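Local coordinates for protein glutathione S-transferase (Bombyx mori, PDB 5ZFG) that metabolises the insecticide diazinon in the silkworm and, as a member of the glutathione transferase superfamily, probably joins glutathione to its substrates, at residues I200-S203 with A204-E207; P13-S16 with V17-A20; L163-S166 with T167-L170. All blocks are in the same frame, centred on the assembly; numbering follows the deposited sequence.

Contact 1 (I200-S203 with A204-E207)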
loop_
_atom_site.group_PDB
_atom_site.type_symbol
_atom_site.label_atom_id
_atom_site.label_comp_id
_atom_site.label_asym_id
_atom_site.label_seq_id
_atom_site.Cartn_x
_atom_site.Cartn_y
_atom_site.Cartn_z
ATOM N N ILE B 200 0.802 23.703 1.333
ATOM C CA ILE B 200 1.402 22.778 0.373
ATOM C C ILE B 200 0.324 22.187 -0.536
ATOM O O ILE B 200 0.483 22.134 -1.762
ATOM C CB ILE B 200 2.192 21.684 1.122
ATOM C CG1 ILE B 200 3.387 22.298 1.859
ATOM C CG2 ILE B 200 2.680 20.599 0.148
ATOM C CD1 ILE B 200 4.073 21.350 2.837
ATOM N N SER B 201 -0.795 21.753 0.051
ATOM C CA SER B 201 -1.910 21.250 -0.756
ATOM C C SER B 201 -2.513 22.353 -1.617
ATOM O O SER B 201 -2.874 22.125 -2.779
ATOM C CB SER B 201 -2.987 20.658 0.149
ATOM O OG SER B 201 -2.496 19.637 0.990
ATOM N N GLU B 202 -2.630 23.558 -1.058
ATOM C CA GLU B 202 -3.319 24.635 -1.760
ATOM C C GLU B 202 -2.553 25.068 -3.001
ATOM O O GLU B 202 -3.154 25.360 -4.038
ATOM C CB GLU B 202 -3.522 25.820 -0.822
ATOM C CG GLU B 202 -4.481 26.864 -1.364
ATOM C CD GLU B 202 -4.686 27.980 -0.369
ATOM O OE1 GLU B 202 -3.720 28.741 -0.140
ATOM O OE2 GLU B 202 -5.793 28.072 0.208
ATOM N N SER B 203 -1.227 25.114 -2.920
ATOM C CA SER B 203 -0.433 25.487 -4.088
ATOM C C SER B 203 -0.657 24.510 -5.236
ATOM O O SER B 203 -0.767 24.916 -6.400
ATOM C CB SER B 203 1.046 25.553 -3.708
ATOM O OG SER B 203 1.860 25.781 -4.840
ATOM N N ALA B 204 -0.730 23.210 -4.927
ATOM C CA ALA B 204 -1.045 22.231 -5.962
ATOM C C ALA B 204 -2.481 22.388 -6.451
ATOM O O ALA B 204 -2.742 22.265 -7.651
ATOM C CB ALA B 204 -0.830 20.811 -5.435
ATOM N N MET B 205 -3.427 22.633 -5.532
ATOM C CA MET B 205 -4.828 22.764 -5.929
ATOM C C MET B 205 -4.994 23.849 -6.979
ATOM O O MET B 205 -5.720 23.661 -7.966
ATOM C CB MET B 205 -5.718 23.063 -4.718
ATOM C CG MET B 205 -7.231 23.067 -5.047
ATOM S SD MET B 205 -8.235 23.298 -3.559
ATOM C CE MET B 205 -8.050 25.071 -3.307
ATOM N N LYS B 206 -4.310 24.987 -6.796
ATOM C CA LYS B 206 -4.405 26.060 -7.784
ATOM C C LYS B 206 -3.816 25.641 -9.125
ATOM O O LYS B 206 -4.304 26.075 -10.177
ATOM C CB LYS B 206 -3.715 27.325 -7.269
ATOM C CG LYS B 206 -4.329 27.930 -6.005
ATOM C CD LYS B 206 -5.783 28.384 -6.204
ATOM C CE LYS B 206 -5.980 29.219 -7.476
ATOM N NZ LYS B 206 -5.026 30.366 -7.582
ATOM N N GLU B 207 -2.780 24.796 -9.120
ATOM C CA GLU B 207 -2.259 24.276 -10.383
ATOM C C GLU B 207 -3.259 23.332 -11.035
ATOM O O GLU B 207 -3.541 23.437 -12.233
ATOM C CB GLU B 207 -0.925 23.564 -10.159
ATOM C CG GLU B 207 0.225 24.497 -9.889
ATOM C CD GLU B 207 1.564 23.779 -9.859
ATOM O OE1 GLU B 207 1.647 22.643 -10.365
ATOM O OE2 GLU B 207 2.534 24.357 -9.325
HETATM O O HOH W 1 2.905 24.724 -6.796
#
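Ser201 and Met205, one turn apart on helix 195-208, mark the tightly packed side of this stretch. The backbone ties them: Met205 N donates to Ser201 O at 2.9 Å. Methionine suits the buried flank because its long unbranched chain can bend to fit its surroundings. Here it turns at chi3 (78°), bringing Met205 CE to 4.4 Å from Glu202 CG; the side chain also touches Met168, Glu171 and Ala172 of helix 160-172. Ala204, whose CB lies 3.6 Å from Ser201 O, offers only a methyl group, and this lets Leu15 of helix 12-23 come close. Ser201 is small and polar; its buried hydroxyl is satisfied by a hydrogen bond to Asn165 OD1, which probably offsets the cost of burying it.

Round the helix the contact loosens. Lys206 N donates to Glu202 O at 3.0 Å, and Lys206 CG brushes the same oxygen at 3.4 Å, but bends at each later torsion lead its ammonium group away from the preceding turn. Glu202 instead uses OE2 to accept from Trp198 NE1 one turn earlier. The next backbone bond, Glu207 N to Ser203 O at 3.4 Å, is weak. Glu207 has CG beside its own backbone N (chi1 -73°) and an extended end, which sends one carboxylate oxygen, OE1, to the hydroxyl of Ser9. A water donates to the other, Glu207 OE2, at 2.6 Å. This water also lies near Ser203 OG, but that serine has two conformers, so the bridge is doubtful. Polar chains suit this exposed face. Oily and small residues on one flank with charged ones on the other make this an amphipathic alpha-helix, here the last modelled helix, packed against helices 12-23 and 160-172 of a glutathione transferase fold.

Contact 2 (P13-S16 with V17-A20). With EDO (1,2-ethanediol), chain G.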
loop_
_atom_site.group_PDB
_atom_site.type_symbol
_atom_site.label_atom_id
_atom_site.label_comp_id
_atom_site.label_asym_id
_atom_site.label_seq_id
_atom_site.Cartn_x
_atom_site.Cartn_y
_atom_site.Cartn_z
ATOM N N PRO B 13 0.874 12.322 -4.066
ATOM C CA PRO B 13 1.859 11.542 -3.285
ATOM C C PRO B 13 3.084 12.358 -2.891
ATOM O O PRO B 13 3.615 12.212 -1.773
ATOM C CB PRO B 13 2.222 10.385 -4.232
ATOM C CG PRO B 13 1.070 10.271 -5.155
ATOM C CD PRO B 13 0.655 11.705 -5.393
ATOM N N SER B 14 3.532 13.228 -3.795
ATOM C CA SER B 14 4.628 14.147 -3.488
ATOM C C SER B 14 4.237 15.110 -2.368
ATOM O O SER B 14 5.032 15.358 -1.446
ATOM C CB SER B 14 5.021 14.938 -4.744
ATOM O OG SER B 14 5.676 14.161 -5.746
ATOM N N LEU B 15 3.030 15.698 -2.456
ATOM C CA LEU B 15 2.590 16.654 -1.445
ATOM C C LEU B 15 2.555 16.012 -0.074
ATOM O O LEU B 15 2.940 16.633 0.920
ATOM C CB LEU B 15 1.211 17.221 -1.783
ATOM C CG LEU B 15 1.036 17.779 -3.209
ATOM C CD1 LEU B 15 -0.444 17.981 -3.518
ATOM C CD2 LEU B 15 1.779 19.093 -3.360
ATOM N N SER B 16 2.106 14.756 -0.006
ATOM C CA SER B 16 1.978 14.090 1.287
ATOM C C SER B 16 3.338 13.920 1.949
ATOM O O SER B 16 3.474 14.107 3.166
ATOM C CB SER B 16 1.300 12.729 1.108
ATOM O OG SER B 16 0.001 12.870 0.583
ATOM N N VAL B 17 4.351 13.544 1.166
ATOM C CA VAL B 17 5.681 13.367 1.732
ATOM C C VAL B 17 6.231 14.714 2.195
ATOM O O VAL B 17 6.827 14.819 3.272
ATOM C CB VAL B 17 6.629 12.678 0.734
ATOM C CG1 VAL B 17 8.066 12.653 1.276
ATOM C CG2 VAL B 17 6.177 11.223 0.436
ATOM N N ARG B 18 5.983 15.774 1.428
ATOM C CA ARG B 18 6.480 17.084 1.854
ATOM C C ARG B 18 5.823 17.533 3.154
ATOM O O ARG B 18 6.503 18.053 4.044
ATOM C CB ARG B 18 6.277 18.112 0.739
ATOM C CG ARG B 18 7.222 17.872 -0.441
ATOM C CD ARG B 18 6.873 18.725 -1.665
ATOM N NE ARG B 18 6.727 20.111 -1.247
ATOM C CZ ARG B 18 5.869 20.977 -1.770
ATOM N NH1 ARG B 18 5.080 20.633 -2.777
ATOM N NH2 ARG B 18 5.800 22.200 -1.275
ATOM N N GLN B 19 4.506 17.348 3.281
ATOM C CA GLN B 19 3.811 17.717 4.510
ATOM C C GLN B 19 4.376 16.965 5.713
ATOM O O GLN B 19 4.633 17.564 6.763
ATOM C CB GLN B 19 2.311 17.465 4.362
ATOM C CG GLN B 19 1.655 18.388 3.348
ATOM C CD GLN B 19 0.226 18.014 3.131
ATOM O OE1 GLN B 19 -0.092 16.830 2.942
ATOM N NE2 GLN B 19 -0.658 19.004 3.160
ATOM N N ALA B 20 4.621 15.659 5.567
ATOM C CA ALA B 20 5.212 14.902 6.665
ATOM C C ALA B 20 6.602 15.429 7.036
ATOM O O ALA B 20 6.922 15.577 8.223
ATOM C CB ALA B 20 5.288 13.417 6.305
HETATM C C1 EDO G . 7.614 22.147 1.603
HETATM O O1 EDO G . 8.515 21.696 0.580
HETATM C C2 EDO G . 7.159 23.592 1.385
HETATM O O2 EDO G . 7.036 24.278 2.655
#
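Within the beta-alpha-beta unit of the thioredoxin-like N-terminal domain, Leu15 and Arg18 meet on helix 12-23, the connection between strands 3-7 and 29-32. Their side chains cross obliquely, with Leu15 CD2 at 3.7 Å from Arg18 NH1. Arginine suits this partly exposed place because its aliphatic part can lie along the helix while its charged end keeps a polar partner at the margin. The CG of Arg18 passes 3.5 Å from Ser14 O, and a bend at chi3 (50°) then turns the guanidinium back alongside Leu15. At the edge of that group, near its plane, NE donates to O1 of a bound ethanediol at 3.0 Å, with an N-H...O angle of 159°; the diol probably came from the crystallisation liquor. A serine in place of Arg18 would probably leave Leu15 CD2 and neighbouring Ile200 less well covered and the ethanediol O1 without its NE donor.

The buried flank is held by backbone bonds and by Gln19. Gln19 N donates to Leu15 O at 2.9 Å, and Gln19 CG also packs on that oxygen at 3.3 Å. The amide of Gln19 points on to other helices, with NE2 donating to Leu197 O and OE1 accepting from Asn165 ND2. Val17 lays CG2 at 3.5 Å from Pro13 O. Proline, lacking an N-H, is readily accommodated in this first turn. The helix sits between layers: Val17 and Arg18 touch Leu5 of strand 3-7, Pro13, Val17 and Ala20 face helix 67-78, Leu15, Ser16 and Gln19 meet helix 160-172, and Leu15, Arg18 and Gln19 touch Ile200 of helix 195-208.

Contact 3 (L163-S166 with T167-L170)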
loop_
_atom_site.group_PDB
_atom_site.type_symbol
_atom_site.label_atom_id
_atom_site.label_comp_id
_atom_site.label_asym_id
_atom_site.label_seq_id
_atom_site.Cartn_x
_atom_site.Cartn_y
_atom_site.Cartn_z
ATOM N N LEU B 163 -4.943 11.085 2.392
ATOM C CA LEU B 163 -6.386 11.261 2.239
ATOM C C LEU B 163 -6.743 12.731 2.042
ATOM O O LEU B 163 -7.642 13.054 1.256
ATOM C CB LEU B 163 -7.120 10.679 3.449
ATOM C CG LEU B 163 -6.924 9.156 3.653
ATOM C CD1 LEU B 163 -7.336 8.721 5.059
ATOM C CD2 LEU B 163 -7.720 8.406 2.588
ATOM N N ILE B 164 -6.033 13.633 2.729
ATOM C CA ILE B 164 -6.279 15.064 2.534
ATOM C C ILE B 164 -6.039 15.439 1.077
ATOM O O ILE B 164 -6.867 16.086 0.428
ATOM C CB ILE B 164 -5.393 15.906 3.470
ATOM C CG1 ILE B 164 -5.954 15.906 4.904
ATOM C CG2 ILE B 164 -5.260 17.332 2.888
ATOM C CD1 ILE B 164 -7.267 16.666 5.046
ATOM N N ASN B 165 -4.903 15.012 0.535
ATOM C CA ASN B 165 -4.545 15.394 -0.822
ATOM C C ASN B 165 -5.395 14.691 -1.880
ATOM O O ASN B 165 -5.607 15.250 -2.962
ATOM C CB ASN B 165 -3.055 15.151 -1.016
ATOM C CG ASN B 165 -2.232 16.131 -0.211
ATOM O OD1 ASN B 165 -2.435 17.347 -0.331
ATOM N ND2 ASN B 165 -1.327 15.633 0.621
ATOM N N SER B 166 -5.898 13.485 -1.604
ATOM C CA SER B 166 -6.907 12.912 -2.492
ATOM C C SER B 166 -8.173 13.774 -2.488
ATOM O O SER B 166 -8.723 14.108 -3.545
ATOM C CB SER B 166 -7.224 11.475 -2.071
ATOM O OG SER B 166 -6.083 10.630 -2.211
ATOM N N THR B 167 -8.642 14.149 -1.292
ATOM C CA THR B 167 -9.859 14.951 -1.165
ATOM C C THR B 167 -9.675 16.339 -1.767
ATOM O O THR B 167 -10.624 16.916 -2.318
ATOM C CB THR B 167 -10.244 15.059 0.316
ATOM O OG1 THR B 167 -10.290 13.738 0.899
ATOM C CG2 THR B 167 -11.607 15.738 0.471
ATOM N N MET B 168 -8.459 16.875 -1.681
ATOM C CA MET B 168 -8.158 18.168 -2.282
ATOM C C MET B 168 -8.462 18.175 -3.775
ATOM O O MET B 168 -8.900 19.203 -4.311
ATOM C CB MET B 168 -6.693 18.534 -2.005
ATOM C CG MET B 168 -6.195 19.781 -2.773
ATOM S SD MET B 168 -5.627 19.407 -4.447
ATOM C CE MET B 168 -4.064 18.614 -4.025
ATOM N N THR B 169 -8.284 17.037 -4.467
ATOM C CA THR B 169 -8.557 17.032 -5.897
ATOM C C THR B 169 -10.050 17.119 -6.189
ATOM O O THR B 169 -10.429 17.568 -7.276
ATOM C CB THR B 169 -7.979 15.794 -6.585
ATOM O OG1 THR B 169 -8.728 14.631 -6.197
ATOM C CG2 THR B 169 -6.490 15.612 -6.254
ATOM N N LEU B 170 -10.904 16.709 -5.248
ATOM C CA LEU B 170 -12.329 16.962 -5.407
ATOM C C LEU B 170 -12.617 18.455 -5.298
ATOM O O LEU B 170 -13.356 19.017 -6.118
ATOM C CB LEU B 170 -13.135 16.175 -4.370
ATOM C CG LEU B 170 -13.071 14.653 -4.556
ATOM C CD1 LEU B 170 -13.555 13.934 -3.299
ATOM C CD2 LEU B 170 -13.881 14.200 -5.780
#
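Leu163 O is gripped by two donors of a single residue, Thr167, which reach it from opposite faces of the carbonyl plane. Thr167 N makes the usual helical bond at 2.9 Å, and the hydroxyl OG1 of Thr167 adds a second to Leu163 O at 2.8 Å. With OG1 set beside the backbone N (chi1 -52°), the hydroxyl hangs over the preceding turn; it is also hydrogen-bonded to Tyr106 OH on helix 89-114.

A second double grip follows, of different shape. Thr169 OG1 donates to Ser166 O at 2.7 Å, in the carbonyl plane, whereas Thr169 N, at 3.1 Å from Ser166 O, comes in 60° above that plane. Here OG1 takes the crowded position between the backbone N and the carbonyl carbon (chi1 71°), which aims it at the residue three places back; it is also bonded to Thr114 OG1 of helix 89-114. The same rotation lays the methyl CG2 of Thr169 at 3.4 Å from Asn165 O. Met168, flexible enough for a bent path, brings CE back to 3.9 Å from Asn165 O and packs on Trp198 and Ile208 of helix 195-208.

Ser166 OG is hydrogen-bonded to Pro162 O and to Asn102 OD1 of helix 89-114, two acceptors that its single proton would have to share. Leu163 and Thr167 rest on Trp186 of helix 181-193. Threonine and serine suit such a buried helix because each can return its hydroxyl to the backbone while staying small. The chemistry suggests that the hydroxyls of Thr167 and Thr169 pay for their burial by bonding to backbone of their own helix and to helix 89-114.

Contact 3 is wholly buried in the helical C-terminal domain and contact 2 largely buried in the thioredoxin-like one, while contact 1, in the former, is only partly buried. Their centres lie 11 to 12 Å apart, and all three meet at the interface between the domains. Asn165 of contact 3 is the polar centre there, joining contacts 1 and 2; its ND2 also lies 3.1 Å from Ser16 OG in a probable hydrogen bond. Beside it Leu15 CD1 comes within 3.4 Å of Ala204 CB and 3.7 Å of Met168 CE. Chemistry follows place: threonine hydroxyls turned onto backbone in contact 3, an arginine at the margin of contact 2, charged chains at the exposed margin of contact 1.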